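Long-range contacts in GH18 chiitnase (Pseudoalteromonas aurantia, PDB 6K7Z), which probably hydrolyses chitin as a family 18 glycoside hydrolase of the endochitinase type, built on a TIM-barrel fold: residues A29-S34 with L41-A46; M214-V219 with Q250-G255. One frame throughout, in Å; residues are numbered along the deposited sequence.

Contact 1. Residues A29-S34 with L41-A46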
ATOM      1  N   ALA A  29       4.948  -5.983  -5.586  1.00 10.88           N
ATOM      2  CA  ALA A  29       6.031  -5.155  -5.056  1.00 11.56           C
ATOM      3  C   ALA A  29       7.401  -5.600  -5.596  1.00 11.07           C
ATOM      4  O   ALA A  29       7.759  -6.757  -5.414  1.00 13.83           O
ATOM      5  CB  ALA A  29       6.022  -5.237  -3.527  1.00 11.53           C
ATOM      6  N   PHE A  30       8.204  -4.725  -6.207  1.00 14.45           N
ATOM      7  CA  PHE A  30       7.975  -3.295  -6.370  1.00 11.81           C
ATOM      8  C   PHE A  30       8.410  -2.819  -7.750  1.00 13.00           C
ATOM      9  O   PHE A  30       9.187  -3.469  -8.457  1.00 12.66           O
ATOM     10  CB  PHE A  30       8.769  -2.465  -5.351  1.00 11.77           C
ATOM     11  CG  PHE A  30       8.297  -2.588  -3.937  1.00 12.28           C
ATOM     12  CD1 PHE A  30       7.158  -1.928  -3.518  1.00 13.18           C
ATOM     13  CD2 PHE A  30       9.023  -3.324  -3.015  1.00 14.29           C
ATOM     14  CE1 PHE A  30       6.726  -2.030  -2.189  1.00 11.25           C
ATOM     15  CE2 PHE A  30       8.600  -3.434  -1.699  1.00 13.40           C
ATOM     16  CZ  PHE A  30       7.455  -2.781  -1.286  1.00 12.38           C
ATOM     17  N   LEU A  31       7.942  -1.635  -8.092  1.00 13.17           N
ATOM     18  CA  LEU A  31       8.508  -0.827  -9.160  1.00 12.59           C
ATOM     19  C   LEU A  31       9.119   0.394  -8.490  1.00 15.03           C
ATOM     20  O   LEU A  31       8.486   0.988  -7.611  1.00 14.82           O
ATOM     21  CB  LEU A  31       7.421  -0.432 -10.158  1.00 13.16           C
ATOM     22  CG  LEU A  31       7.800   0.350 -11.413  1.00 16.68           C
ATOM     23  CD1 LEU A  31       8.633  -0.509 -12.346  1.00 18.69           C
ATOM     24  CD2 LEU A  31       6.532   0.838 -12.098  1.00 15.30           C
ATOM     25  N   SER A  32      10.351   0.750  -8.852  1.00 14.46           N
ATOM     26  CA  SER A  32      10.993   1.868  -8.164  1.00 16.18           C
ATOM     27  C   SER A  32      12.039   2.513  -9.065  1.00 17.53           C
ATOM     28  O   SER A  32      12.311   2.050 -10.171  1.00 16.70           O
ATOM     29  CB  SER A  32      11.607   1.425  -6.820  1.00 17.28           C
ATOM     30  OG  SER A  32      12.659   0.493  -6.989  1.00 17.39           O
ATOM     31  N   SER A  33      12.616   3.611  -8.580  1.00 19.27           N
ATOM     32  CA  SER A  33      13.633   4.318  -9.347  1.00 21.78           C
ATOM     33  C   SER A  33      14.914   3.497  -9.439  1.00 20.36           C
ATOM     34  O   SER A  33      15.320   2.843  -8.475  1.00 23.26           O
ATOM     35  CB  SER A  33      13.946   5.664  -8.696  1.00 20.20           C
ATOM     36  OG  SER A  33      12.872   6.579  -8.844  1.00 23.07           O
ATOM     37  N   SER A  34      15.566   3.548 -10.596  1.00 25.04           N
ATOM     38  CA  SER A  34      16.927   3.035 -10.678  1.00 28.80           C
ATOM     39  C   SER A  34      17.873   3.996  -9.971  1.00 26.39           C
ATOM     40  O   SER A  34      17.607   5.196  -9.874  1.00 25.18           O
ATOM     41  CB  SER A  34      17.366   2.856 -12.133  1.00 28.52           C
ATOM     42  OG  SER A  34      17.716   4.093 -12.720  1.00 30.46           O
ATOM     43  N   LEU A  41      12.222   3.570 -14.268  1.00 18.94           N
ATOM     44  CA  LEU A  41      11.622   2.742 -13.225  1.00 19.17           C
ATOM     45  C   LEU A  41      11.959   1.274 -13.471  1.00 20.62           C
ATOM     46  O   LEU A  41      11.816   0.782 -14.596  1.00 18.92           O
ATOM     47  CB  LEU A  41      10.106   2.946 -13.185  1.00 17.14           C
ATOM     48  CG  LEU A  41       9.669   4.414 -13.092  1.00 18.55           C
ATOM     49  CD1 LEU A  41       8.160   4.541 -12.884  1.00 20.83           C
ATOM     50  CD2 LEU A  41      10.433   5.134 -11.996  1.00 19.23           C
ATOM     51  N   VAL A  42      12.402   0.574 -12.421  1.00 17.73           N
ATOM     52  CA  VAL A  42      12.819  -0.820 -12.553  1.00 19.12           C
ATOM     53  C   VAL A  42      12.042  -1.684 -11.571  1.00 17.64           C
ATOM     54  O   VAL A  42      11.691  -1.250 -10.468  1.00 16.70           O
ATOM     55  CB  VAL A  42      14.338  -1.006 -12.335  1.00 20.80           C
ATOM     56  CG1 VAL A  42      15.138  -0.261 -13.409  1.00 20.29           C
ATOM     57  CG2 VAL A  42      14.733  -0.544 -10.943  1.00 22.76           C
ATOM     58  N   LEU A  43      11.793  -2.926 -11.983  1.00 15.30           N
ATOM     59  CA  LEU A  43      11.104  -3.915 -11.172  1.00 15.82           C
ATOM     60  C   LEU A  43      12.078  -4.658 -10.271  1.00 18.41           C
ATOM     61  O   LEU A  43      13.241  -4.872 -10.619  1.00 19.91           O
ATOM     62  CB  LEU A  43      10.371  -4.925 -12.056  1.00 14.36           C
ATOM     63  CG  LEU A  43       9.175  -4.402 -12.843  1.00 17.24           C
ATOM     64  CD1 LEU A  43       8.802  -5.396 -13.954  1.00 20.29           C
ATOM     65  CD2 LEU A  43       7.995  -4.172 -11.904  1.00 13.70           C
ATOM     66  N   SER A  44      11.583  -5.048  -9.099  1.00 15.61           N
ATOM     67  CA  SER A  44      12.305  -5.889  -8.162  1.00 18.44           C
ATOM     68  C   SER A  44      11.316  -6.866  -7.544  1.00 16.01           C
ATOM     69  O   SER A  44      10.104  -6.647  -7.568  1.00 14.80           O
ATOM     70  CB  SER A  44      12.994  -5.071  -7.065  1.00 18.31           C
ATOM     71  OG  SER A  44      12.051  -4.294  -6.347  1.00 19.61           O
ATOM     72  N   GLY A  45      11.842  -7.965  -7.017  1.00 18.32           N
ATOM     73  CA  GLY A  45      11.009  -8.989  -6.416  1.00 17.42           C
ATOM     74  C   GLY A  45      10.749 -10.147  -7.362  1.00 18.44           C
ATOM     75  O   GLY A  45      11.215 -10.189  -8.503  1.00 15.00           O
ATOM     76  N   ALA A  46       9.978 -11.114  -6.856  1.00 14.87           N
ATOM     77  CA  ALA A  46       9.730 -12.330  -7.619  1.00 15.30           C
ATOM     78  C   ALA A  46       8.982 -12.070  -8.920  1.00 14.81           C
ATOM     79  O   ALA A  46       9.013 -12.915  -9.818  1.00 15.76           O
ATOM     80  CB  ALA A  46       8.947 -13.320  -6.764  1.00 18.22           C
TER
HETATM   81  O   HOH W   1      12.141  -2.053  -7.927  1.00 18.62           O
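F30 and S32 pair with S44 and V42 in the ladder of a beta hairpin, in which strand 25-33 of the barrel turns back as the short strand 41-43. Four backbone hydrogen bonds carry it. V42 N to S32 O is the shortest at 2.7 Å, and S32 N returns the bond to V42 O. S44 N donates to F30 O at 2.9 Å, while F30 N reaches S44 O from well above the carbonyl plane. The peptide before F30 is cis, a feature known from other family 18 chitinases such as hevamine.

Apolar packing occupies the face of L31 and L43. CG of L31 stands anti to the backbone N (chi1 -176°), and chi2 of 68° then puts L31 CD1 3.7 Å from L43 CD2 and 3.8 Å from L41 CB. The side chains of L31 and L41 cross at about a right angle. L100 and F103 of helix 93-106 touch this leucine cluster.

The face bearing S32 and V42 is wetter. One water gives a proton to V42 O at 2.7 Å and joins S32 OG at 2.8 Å and S44 OG at 2.7 Å, with a weak further bond to F30 O. Farther along, toward the turn, V42 CG1 meets S34 CB at 4.0 Å.

The hairpin is therefore two-sided: leucines seal it to the helix layer, while a shared water ties both hydroxyls to a carbonyl that already accepts a ladder bond, so polar groups of both arms of the hairpin are linked without direct side-chain bonds.

Contact 2. Residues M214-V219 with Q250-G255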
ATOM      1  N   MET A 214     -11.601  11.316   4.329  1.00 18.90           N
ATOM      2  CA  MET A 214     -11.418   9.915   4.670  1.00 16.50           C
ATOM      3  C   MET A 214     -12.703   9.326   5.244  1.00 19.50           C
ATOM      4  O   MET A 214     -13.682  10.031   5.517  1.00 19.49           O
ATOM      5  CB  MET A 214     -10.256   9.757   5.647  1.00 15.15           C
ATOM      6  CG  MET A 214      -8.897  10.011   5.002  1.00 15.17           C
ATOM      7  SD  MET A 214      -8.462   8.743   3.783  1.00 16.52           S
ATOM      8  CE  MET A 214      -8.758   9.615   2.242  1.00 17.25           C
ATOM      9  N   SER A 215     -12.691   8.009   5.410  1.00 19.50           N
ATOM     10  CA  SER A 215     -13.810   7.257   5.960  1.00 19.03           C
ATOM     11  C   SER A 215     -13.314   5.861   6.306  1.00 19.88           C
ATOM     12  O   SER A 215     -12.197   5.494   5.913  1.00 20.03           O
ATOM     13  CB  SER A 215     -14.948   7.186   4.946  1.00 21.42           C
ATOM     14  OG  SER A 215     -14.548   6.407   3.837  1.00 21.72           O
ATOM     15  N   PRO A 216     -14.103   5.044   7.000  1.00 18.76           N
ATOM     16  CA  PRO A 216     -13.701   3.637   7.181  1.00 16.92           C
ATOM     17  C   PRO A 216     -13.356   2.952   5.877  1.00 16.72           C
ATOM     18  O   PRO A 216     -12.327   2.263   5.793  1.00 16.37           O
ATOM     19  CB  PRO A 216     -14.936   3.014   7.840  1.00 17.80           C
ATOM     20  CG  PRO A 216     -15.547   4.151   8.589  1.00 19.48           C
ATOM     21  CD  PRO A 216     -15.351   5.354   7.722  1.00 21.38           C
ATOM     22  N   GLU A 217     -14.178   3.155   4.840  1.00 15.58           N
ATOM     23  CA  GLU A 217     -13.962   2.473   3.572  1.00 14.87           C
ATOM     24  C   GLU A 217     -12.579   2.765   3.014  1.00 17.60           C
ATOM     25  O   GLU A 217     -11.981   1.905   2.358  1.00 15.29           O
ATOM     26  CB  GLU A 217     -15.046   2.887   2.577  1.00 18.45           C
ATOM     27  CG  GLU A 217     -14.911   2.297   1.177  1.00 23.91           C
ATOM     28  CD  GLU A 217     -15.461   0.884   1.062  1.00 27.57           C
ATOM     29  OE1 GLU A 217     -15.606   0.417  -0.084  1.00 30.59           O
ATOM     30  OE2 GLU A 217     -15.748   0.236   2.100  1.00 30.11           O
ATOM     31  N   LYS A 218     -12.044   3.958   3.277  1.00 15.71           N
ATOM     32  CA  LYS A 218     -10.786   4.389   2.686  1.00 14.75           C
ATOM     33  C   LYS A 218      -9.572   4.136   3.572  1.00 13.95           C
ATOM     34  O   LYS A 218      -8.467   4.551   3.214  1.00 14.08           O
ATOM     35  CB  LYS A 218     -10.866   5.874   2.320  1.00 14.42           C
ATOM     36  CG  LYS A 218     -11.769   6.116   1.104  1.00 18.72           C
ATOM     37  CD  LYS A 218     -11.333   7.308   0.274  1.00 15.99           C
ATOM     38  CE  LYS A 218     -12.201   7.437  -0.963  1.00 20.73           C
ATOM     39  NZ  LYS A 218     -11.864   8.672  -1.747  1.00 17.68           N
ATOM     40  N   VAL A 219      -9.731   3.467   4.708  1.00 14.15           N
ATOM     41  CA  VAL A 219      -8.603   3.202   5.596  1.00 12.45           C
ATOM     42  C   VAL A 219      -8.541   1.703   5.851  1.00 13.14           C
ATOM     43  O   VAL A 219      -9.490   1.119   6.392  1.00 12.21           O
ATOM     44  CB  VAL A 219      -8.703   3.987   6.911  1.00 11.92           C
ATOM     45  CG1 VAL A 219      -7.417   3.798   7.723  1.00 13.30           C
ATOM     46  CG2 VAL A 219      -8.964   5.485   6.632  1.00 13.25           C
ATOM     47  N   GLN A 250     -17.205  -2.725  16.435  1.00 22.18           N
ATOM     48  CA  GLN A 250     -18.155  -2.351  17.481  1.00 24.64           C
ATOM     49  C   GLN A 250     -18.461  -0.879  17.421  1.00 26.30           C
ATOM     50  O   GLN A 250     -19.567  -0.486  17.613  1.00 26.13           O
ATOM     51  CB  GLN A 250     -17.750  -2.797  18.920  1.00 27.00           C
ATOM     52  CG  GLN A 250     -16.319  -2.514  19.361  1.00 31.28           C
ATOM     53  CD  GLN A 250     -16.000  -2.930  20.800  1.00 37.06           C
ATOM     54  OE1 GLN A 250     -16.399  -3.993  21.218  1.00 38.34           O
ATOM     55  NE2 GLN A 250     -15.307  -2.098  21.543  1.00 41.68           N
ATOM     56  N   GLN A 251     -17.462  -0.074  17.117  1.00 24.75           N
ATOM     57  CA  GLN A 251     -17.632   1.365  17.045  1.00 25.19           C
ATOM     58  C   GLN A 251     -17.877   2.021  15.731  1.00 25.11           C
ATOM     59  O   GLN A 251     -18.347   3.089  15.724  1.00 26.77           O
ATOM     60  CB  GLN A 251     -16.424   2.053  17.585  1.00 26.58           C
ATOM     61  CG  GLN A 251     -16.149   1.807  18.999  1.00 27.51           C
ATOM     62  CD  GLN A 251     -15.318   2.913  19.565  1.00 30.88           C
ATOM     63  OE1 GLN A 251     -15.671   4.097  19.464  1.00 32.10           O
ATOM     64  NE2 GLN A 251     -14.181   2.537  20.123  1.00 26.77           N
ATOM     65  N   SER A 252     -17.517   1.373  14.638  1.00 19.93           N
ATOM     66  CA  SER A 252     -17.602   1.911  13.346  1.00 24.20           C
ATOM     67  C   SER A 252     -17.610   0.763  12.358  1.00 23.93           C
ATOM     68  O   SER A 252     -17.967  -0.330  12.701  1.00 24.72           O
ATOM     69  CB  SER A 252     -16.312   2.750  13.193  1.00 23.91           C
ATOM     70  OG  SER A 252     -16.089   3.239  11.934  1.00 27.33           O
ATOM     71  N   SER A 253     -17.260   1.037  11.130  1.00 22.62           N
ATOM     72  CA  SER A 253     -16.995  -0.042  10.201  1.00 23.56           C
ATOM     73  C   SER A 253     -15.497  -0.095   9.956  1.00 18.93           C
ATOM     74  O   SER A 253     -14.739   0.783  10.393  1.00 15.19           O
ATOM     75  CB  SER A 253     -17.786   0.119   8.894  1.00 23.04           C
ATOM     76  OG  SER A 253     -17.601   1.391   8.313  1.00 31.98           O
ATOM     77  N   LEU A 254     -15.077  -1.169   9.294  1.00 19.46           N
ATOM     78  CA  LEU A 254     -13.670  -1.455   9.050  1.00 18.61           C
ATOM     79  C   LEU A 254     -13.466  -1.553   7.543  1.00 17.24           C
ATOM     80  O   LEU A 254     -14.041  -2.433   6.891  1.00 18.00           O
ATOM     81  CB  LEU A 254     -13.244  -2.747   9.756  1.00 15.44           C
ATOM     82  CG  LEU A 254     -11.825  -3.257   9.504  1.00 18.32           C
ATOM     83  CD1 LEU A 254     -10.784  -2.153   9.739  1.00 16.71           C
ATOM     84  CD2 LEU A 254     -11.521  -4.480  10.369  1.00 16.43           C
ATOM     85  N   GLY A 255     -12.660  -0.643   6.995  1.00 16.29           N
ATOM     86  CA  GLY A 255     -12.412  -0.669   5.565  1.00 14.01           C
ATOM     87  C   GLY A 255     -11.761  -1.954   5.096  1.00 16.38           C
ATOM     88  O   GLY A 255     -12.046  -2.432   3.995  1.00 13.99           O
TER
HETATM   89  O   HOH W   2     -12.911  -0.741   1.978  1.00 27.83           O
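At the N-terminal end of a TIM barrel, the loops that lead from the outer helices into successive parallel strands meet one another: here P216 and E217, just before strand 219-224, lie against S252, S253 and G255, just before strand 256-260. The closest approach is made by backbone. G255 CA comes within 2.9 Å of P216 O, forming a CA-H...O contact, with a longer one to V219 O at 3.5 Å. P216 O also accepts the N-H of V219, so one carbonyl serves its own turn and the neighbouring loop. A side chain at G255 would run straight into P216 O and V219 O. Y205 OH, from helix 198-209, bonds both G255 N and V219 O, and a water donates to E217 O and G255 O, each at 2.8 Å.

The proline ring supplies the side-chain packing. P216 CB lies 3.2 Å from S253 OG, and P216 CG 3.5 Å from S252 OG. S252 OG, anti to the backbone N (chi1 172°), donates to S253 O at 3.2 Å, in the carbonyl plane on a lone pair. An alanine in place of S252 removes the donor to S253 O and one of the two hydroxyl oxygens beside P216 CG, and would probably let the loop after the helix shift more easily.

The E217 carboxylate forms a salt bridge with K3, at the start of strand 3-8. With no direct hydrogen bond between the two loops, their fit depends on the bare alpha carbon of G255, and Y205 and the water supply the polar links.

How the contacts relate
The two contacts illustrate how a barrel treats its opposite ends. They lie on opposite sides of the chain's centre, with their centres 31 Å apart and nearest atoms about 17 Å apart, and share no strand or helix. Both are partly buried. Contact 1 extends one barrel strand into a hairpin, so its chemistry is that of a sheet: regular backbone hydrogen bonds, with a leucine core beneath. Contact 2 joins two helix-to-strand loops that are distant in sequence, and relies on shape, a glycine against carbonyls and a proline against hydroxyls. Water links carbonyls in both, weakly on one side in contact 1, where it also reaches side-chain hydroxyls.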